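Local structure of Myo-inositol phosphohydrolase (Mitsuokella multacida, 4WU3) at residues Lys70-Lys84 against Asp264-Ile277. The protein probably removes phosphate groups from myo-inositol hexakisphosphate (phytate), as a protein-tyrosine-phosphatase-like inositol phosphatase with two related repeats. The protein carries 2 engineered substitutions. Sequence-based numbering, arbitrary orientation.
Sequences KYVGVTKTGIMPTRK and DVSFDDIIQRQKLI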
loop_
_atom_site.group_PDB
_atom_site.type_symbol
_atom_site.label_atom_id
_atom_site.label_comp_id
_atom_site.label_asym_id
_atom_site.label_seq_id
_atom_site.Cartn_x
_atom_site.Cartn_y
_atom_site.Cartn_z
ATOM N N LYS A 70 -10.719 5.701 31.685
ATOM C CA LYS A 70 -9.510 5.218 32.340
ATOM C C LYS A 70 -8.716 4.308 31.402
ATOM O O LYS A 70 -9.254 3.754 30.433
ATOM C CB LYS A 70 -9.859 4.480 33.639
ATOM C CG LYS A 70 -10.637 3.185 33.449
ATOM C CD LYS A 70 -11.123 2.602 34.773
ATOM C CE LYS A 70 -12.313 1.665 34.578
ATOM N NZ LYS A 70 -12.036 0.549 33.628
ATOM N N TYR A 71 -7.430 4.158 31.684
ATOM C CA TYR A 71 -6.594 3.261 30.900
ATOM C C TYR A 71 -6.962 1.816 31.218
ATOM O O TYR A 71 -7.225 1.480 32.362
ATOM C CB TYR A 71 -5.118 3.487 31.229
ATOM C CG TYR A 71 -4.533 4.826 30.804
ATOM C CD1 TYR A 71 -5.070 5.558 29.755
ATOM C CD2 TYR A 71 -3.410 5.330 31.434
ATOM C CE1 TYR A 71 -4.514 6.769 29.363
ATOM C CE2 TYR A 71 -2.841 6.525 31.043
ATOM C CZ TYR A 71 -3.387 7.239 30.003
ATOM O OH TYR A 71 -2.804 8.433 29.629
ATOM N N VAL A 72 -6.976 0.962 30.200
ATOM C CA VAL A 72 -7.120 -0.475 30.402
ATOM C C VAL A 72 -5.944 -1.166 29.734
ATOM O O VAL A 72 -5.619 -0.857 28.597
ATOM C CB VAL A 72 -8.423 -1.024 29.781
ATOM C CG1 VAL A 72 -8.505 -2.533 29.971
ATOM C CG2 VAL A 72 -9.643 -0.340 30.389
ATOM N N GLY A 73 -5.309 -2.095 30.444
ATOM C CA GLY A 73 -4.142 -2.815 29.926
ATOM C C GLY A 73 -2.851 -2.114 30.317
ATOM O O GLY A 73 -2.855 -1.244 31.200
ATOM N N VAL A 74 -1.750 -2.481 29.655
ATOM C CA VAL A 74 -0.426 -1.917 29.952
ATOM C C VAL A 74 0.286 -1.523 28.674
ATOM O O VAL A 74 -0.071 -1.999 27.603
ATOM C CB VAL A 74 0.491 -2.946 30.649
ATOM C CG1 VAL A 74 0.001 -3.252 32.058
ATOM C CG2 VAL A 74 0.597 -4.224 29.817
ATOM N N THR A 75 1.306 -0.674 28.794
ATOM C CA THR A 75 2.221 -0.411 27.684
ATOM C C THR A 75 3.363 -1.418 27.700
ATOM O O THR A 75 3.569 -2.133 28.679
ATOM C CB THR A 75 2.852 0.991 27.743
ATOM O OG1 THR A 75 3.670 1.102 28.915
ATOM C CG2 THR A 75 1.776 2.084 27.753
ATOM N N LYS A 76 4.125 -1.455 26.619
ATOM C CA LYS A 76 5.229 -2.401 26.512
ATOM C C LYS A 76 6.327 -2.125 27.532
ATOM O O LYS A 76 7.028 -3.045 27.954
ATOM C CB LYS A 76 5.801 -2.402 25.087
ATOM C CG LYS A 76 6.476 -1.104 24.694
ATOM C CD LYS A 76 7.051 -1.186 23.290
ATOM C CE LYS A 76 8.048 -0.066 23.045
ATOM N NZ LYS A 76 8.576 -0.121 21.654
ATOM N N THR A 77 6.465 -0.868 27.943
ATOM C CA THR A 77 7.489 -0.487 28.917
ATOM C C THR A 77 7.005 -0.657 30.344
ATOM O O THR A 77 7.801 -0.623 31.280
ATOM C CB THR A 77 7.900 0.993 28.766
ATOM O OG1 THR A 77 6.758 1.835 28.976
ATOM C CG2 THR A 77 8.497 1.259 27.389
ATOM N N GLY A 78 5.696 -0.804 30.514
ATOM C CA GLY A 78 5.082 -0.757 31.844
ATOM C C GLY A 78 4.876 0.658 32.377
ATOM O O GLY A 78 4.376 0.851 33.480
ATOM N N ILE A 79 5.270 1.655 31.602
ATOM C CA ILE A 79 5.105 3.042 32.020
ATOM C C ILE A 79 3.910 3.669 31.317
ATOM O O ILE A 79 3.790 3.601 30.095
ATOM C CB ILE A 79 6.341 3.878 31.683
ATOM C CG1 ILE A 79 7.560 3.331 32.423
ATOM C CG2 ILE A 79 6.098 5.335 32.036
ATOM C CD1 ILE A 79 8.871 3.839 31.864
ATOM N N MET A 80 3.032 4.289 32.094
ATOM C CA MET A 80 1.804 4.850 31.551
ATOM C C MET A 80 2.054 6.233 30.988
ATOM O O MET A 80 2.817 7.001 31.551
ATOM C CB MET A 80 0.713 4.904 32.627
ATOM C CG MET A 80 0.156 3.536 33.004
ATOM S SD MET A 80 -0.412 2.611 31.561
ATOM C CE MET A 80 -1.511 1.421 32.327
ATOM N N PRO A 81 1.429 6.544 29.853
ATOM C CA PRO A 81 1.527 7.893 29.352
ATOM C C PRO A 81 0.718 8.854 30.212
ATOM O O PRO A 81 -0.306 8.476 30.789
ATOM C CB PRO A 81 0.917 7.793 27.958
ATOM C CG PRO A 81 -0.068 6.680 28.060
ATOM C CD PRO A 81 0.511 5.712 29.059
ATOM N N THR A 82 1.197 10.088 30.297
ATOM C CA THR A 82 0.492 11.153 30.978
ATOM C C THR A 82 -0.948 11.204 30.498
ATOM O O THR A 82 -1.213 10.922 29.333
ATOM C CB THR A 82 1.165 12.502 30.682
ATOM O OG1 THR A 82 0.436 13.562 31.303
ATOM C CG2 THR A 82 1.218 12.742 29.195
ATOM N N ARG A 83 -1.868 11.562 31.398
ATOM C CA ARG A 83 -3.287 11.713 31.060
ATOM C C ARG A 83 -3.609 13.169 30.748
ATOM O O ARG A 83 -4.767 13.524 30.551
ATOM C CB ARG A 83 -4.184 11.241 32.211
ATOM C CG ARG A 83 -4.227 9.730 32.417
ATOM C CD ARG A 83 -5.340 9.330 33.376
ATOM N NE ARG A 83 -6.636 9.815 32.910
ATOM C CZ ARG A 83 -7.402 9.176 32.037
ATOM N NH1 ARG A 83 -8.546 9.684 31.657
ATOM N NH2 ARG A 83 -7.035 8.026 31.529
ATOM N N LYS A 84 -2.586 14.018 30.703
ATOM C CA LYS A 84 -2.822 15.452 30.568
ATOM C C LYS A 84 -3.664 15.811 29.339
ATOM O O LYS A 84 -3.367 15.393 28.215
ATOM C CB LYS A 84 -1.509 16.232 30.532
ATOM C CG LYS A 84 -1.743 17.709 30.278
ATOM C CD LYS A 84 -0.486 18.537 30.433
ATOM C CE LYS A 84 -0.844 20.013 30.465
ATOM N NZ LYS A 84 0.358 20.864 30.670
ATOM N N ASP A 264 1.490 20.081 24.575
ATOM C CA ASP A 264 1.864 19.689 25.921
ATOM C C ASP A 264 2.186 18.215 26.037
ATOM O O ASP A 264 2.768 17.795 27.027
ATOM C CB ASP A 264 0.724 20.026 26.875
ATOM C CG ASP A 264 0.362 21.492 26.834
ATOM O OD1 ASP A 264 1.286 22.334 26.830
ATOM O OD2 ASP A 264 -0.843 21.803 26.793
ATOM N N VAL A 265 1.804 17.432 25.030
ATOM C CA VAL A 265 1.928 15.970 25.099
ATOM C C VAL A 265 2.667 15.414 23.888
ATOM O O VAL A 265 2.453 15.847 22.757
ATOM C CB VAL A 265 0.529 15.314 25.216
ATOM C CG1 VAL A 265 0.635 13.807 25.311
ATOM C CG2 VAL A 265 -0.202 15.869 26.428
ATOM N N SER A 266 3.529 14.436 24.121
ATOM C CA SER A 266 4.324 13.879 23.040
ATOM C C SER A 266 3.493 13.003 22.114
ATOM O O SER A 266 2.449 12.471 22.492
ATOM C CB SER A 266 5.470 13.059 23.600
ATOM O OG SER A 266 4.972 11.862 24.161
ATOM N N PHE A 267 3.976 12.854 20.892
ATOM C CA PHE A 267 3.336 12.000 19.909
ATOM C C PHE A 267 3.171 10.578 20.438
ATOM O O PHE A 267 2.085 10.003 20.375
ATOM C CB PHE A 267 4.140 11.997 18.599
ATOM C CG PHE A 267 3.637 11.007 17.595
ATOM C CD1 PHE A 267 2.457 11.241 16.908
ATOM C CD2 PHE A 267 4.332 9.846 17.347
ATOM C CE1 PHE A 267 1.980 10.328 15.996
ATOM C CE2 PHE A 267 3.860 8.927 16.441
ATOM C CZ PHE A 267 2.679 9.163 15.771
ATOM N N ASP A 268 4.243 10.018 20.987
ATOM C CA ASP A 268 4.203 8.644 21.480
ATOM C C ASP A 268 3.151 8.432 22.568
ATOM O O ASP A 268 2.521 7.381 22.631
ATOM C CB ASP A 268 5.579 8.242 22.015
ATOM C CG ASP A 268 6.586 8.007 20.906
ATOM O OD1 ASP A 268 6.163 7.836 19.737
ATOM O OD2 ASP A 268 7.801 7.989 21.197
ATOM N N ASP A 269 2.983 9.422 23.436
ATOM C CA ASP A 269 2.055 9.305 24.539
ATOM C C ASP A 269 0.632 9.292 23.996
ATOM O O ASP A 269 -0.220 8.515 24.440
ATOM C CB ASP A 269 2.268 10.444 25.545
ATOM C CG ASP A 269 3.402 10.149 26.541
ATOM O OD1 ASP A 269 3.955 9.013 26.528
ATOM O OD2 ASP A 269 3.741 11.053 27.339
ATOM N N ILE A 270 0.376 10.133 23.007
ATOM C CA ILE A 270 -0.942 10.177 22.414
ATOM C C ILE A 270 -1.298 8.816 21.792
ATOM O O ILE A 270 -2.354 8.257 22.073
ATOM C CB ILE A 270 -1.036 11.326 21.394
ATOM C CG1 ILE A 270 -0.961 12.672 22.131
ATOM C CG2 ILE A 270 -2.330 11.232 20.613
ATOM C CD1 ILE A 270 -1.098 13.887 21.232
ATOM N N ILE A 271 -0.404 8.281 20.969
ATOM C CA ILE A 271 -0.614 6.978 20.332
ATOM C C ILE A 271 -0.912 5.901 21.380
ATOM O O ILE A 271 -1.870 5.138 21.244
ATOM C CB ILE A 271 0.623 6.554 19.502
ATOM C CG1 ILE A 271 0.778 7.459 18.282
ATOM C CG2 ILE A 271 0.512 5.092 19.064
ATOM C CD1 ILE A 271 -0.357 7.329 17.294
ATOM N N GLN A 272 -0.087 5.846 22.423
ATOM C CA GLN A 272 -0.276 4.873 23.492
ATOM C C GLN A 272 -1.590 5.090 24.226
ATOM O O GLN A 272 -2.324 4.129 24.456
ATOM C CB GLN A 272 0.868 4.925 24.495
ATOM C CG GLN A 272 2.103 4.173 24.051
ATOM C CD GLN A 272 1.770 2.768 23.613
ATOM O OE1 GLN A 272 1.287 1.962 24.400
ATOM N NE2 GLN A 272 2.013 2.472 22.339
ATOM N N ARG A 273 -1.908 6.327 24.608
ATOM C CA ARG A 273 -3.115 6.496 25.414
ATOM C C ARG A 273 -4.393 6.204 24.621
ATOM O O ARG A 273 -5.354 5.670 25.173
ATOM C CB ARG A 273 -3.154 7.836 26.147
ATOM C CG ARG A 273 -3.341 9.077 25.305
ATOM C CD ARG A 273 -2.834 10.261 26.107
ATOM N NE ARG A 273 -3.310 11.533 25.596
ATOM C CZ ARG A 273 -3.255 12.674 26.276
ATOM N NH1 ARG A 273 -2.732 12.703 27.497
ATOM N NH2 ARG A 273 -3.722 13.787 25.733
ATOM N N GLN A 274 -4.390 6.492 23.321
ATOM C CA GLN A 274 -5.550 6.153 22.498
ATOM C C GLN A 274 -5.701 4.643 22.322
ATOM O O GLN A 274 -6.798 4.162 22.054
ATOM C CB GLN A 274 -5.507 6.866 21.151
ATOM C CG GLN A 274 -5.681 8.382 21.257
ATOM C CD GLN A 274 -7.041 8.817 21.803
ATOM O OE1 GLN A 274 -8.073 8.194 21.523
ATOM N NE2 GLN A 274 -7.049 9.912 22.564
ATOM N N LYS A 275 -4.616 3.890 22.502
ATOM C CA LYS A 275 -4.723 2.428 22.564
ATOM C C LYS A 275 -5.279 2.011 23.918
ATOM O O LYS A 275 -6.159 1.161 23.999
ATOM C CB LYS A 275 -3.375 1.742 22.337
ATOM C CG LYS A 275 -3.341 0.296 22.825
ATOM C CD LYS A 275 -4.153 -0.607 21.916
ATOM C CE LYS A 275 -4.599 -1.894 22.605
ATOM N NZ LYS A 275 -5.803 -1.702 23.481
ATOM N N LEU A 276 -4.778 2.624 24.983
ATOM C CA LEU A 276 -5.183 2.229 26.331
ATOM C C LEU A 276 -6.684 2.416 26.614
ATOM O O LEU A 276 -7.265 1.632 27.360
ATOM C CB LEU A 276 -4.344 2.966 27.371
ATOM C CG LEU A 276 -2.884 2.507 27.385
ATOM C CD1 LEU A 276 -1.993 3.491 28.119
ATOM C CD2 LEU A 276 -2.767 1.126 28.008
ATOM N N ILE A 277 -7.307 3.439 26.028
ATOM C CA ILE A 277 -8.746 3.651 26.208
ATOM C C ILE A 277 -9.554 3.048 25.053
ATOM O O ILE A 277 -10.788 3.046 25.069
ATOM C CB ILE A 277 -9.096 5.144 26.319
ATOM C CG1 ILE A 277 -8.835 5.850 24.990
ATOM C CG2 ILE A 277 -8.300 5.784 27.444
ATOM C CD1 ILE A 277 -9.353 7.264 24.921
HETATM O O HOH W 1 -4.421 -1.979 26.171
HETATM O O HOH W 2 3.167 -0.262 23.964
HETATM O O HOH W 3 4.429 10.872 29.646
#
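The carbonyl oxygen of K84 takes two hydrogen bonds from the end of one guanidinium, at 2.9 Å from R273 NH1 and 3.0 Å from R273 NH2. R273 lies on helix 267-276 of this PTP-like inositol phosphatase fold, against which the long loop between strands 65-66 and 91-94 is packed; none of the residues involved is among those lining the inositol-tetrakisphosphate pockets. R273 NH1 also donates to T82 O (3.0 Å), and both carbonyl oxygens lie close to the guanidinium plane, while NH1 stands above each carbonyl plane, so the bonds fix the rotation of the group. With CG wedged between backbone N and carbonyl carbon (chi1 70°) and the chain extended from there to NE, the arginine carries its guanidinium to these carbonyls. V265 CG1 sits over one guanidinium face, and D257 of helix 247-261 forms a salt bridge with NH2, probably balancing the buried charge. A leucine in place of R273 would probably leave T82 O and K84 O without these donors and D257 without its cationic mate.

One turn further on, L276 packs against residues from several points of the loop. L276 CD1 stands over the centre of the Y71 ring in a CH-pi contact, 4.0 Å from the Y71 centroid, while R83 NH2, hydrogen-bonded to D69 O, lies over the opposite face, nearer the rim. L276 CD1 also meets P81 CD tightly at 3.5 Å and touches M80 SD. Within the loop, Y71 OH donates to P81 O at the ring's edge. The backbone of L276 joins in as well: its O accepts from V72 N, nearly straight at 160°. One water links V72 O to K275 NZ; another accepts from K76 N and donates to Q272 OE1 at 2.9 Å, while Q272 NE2 bonds to D281.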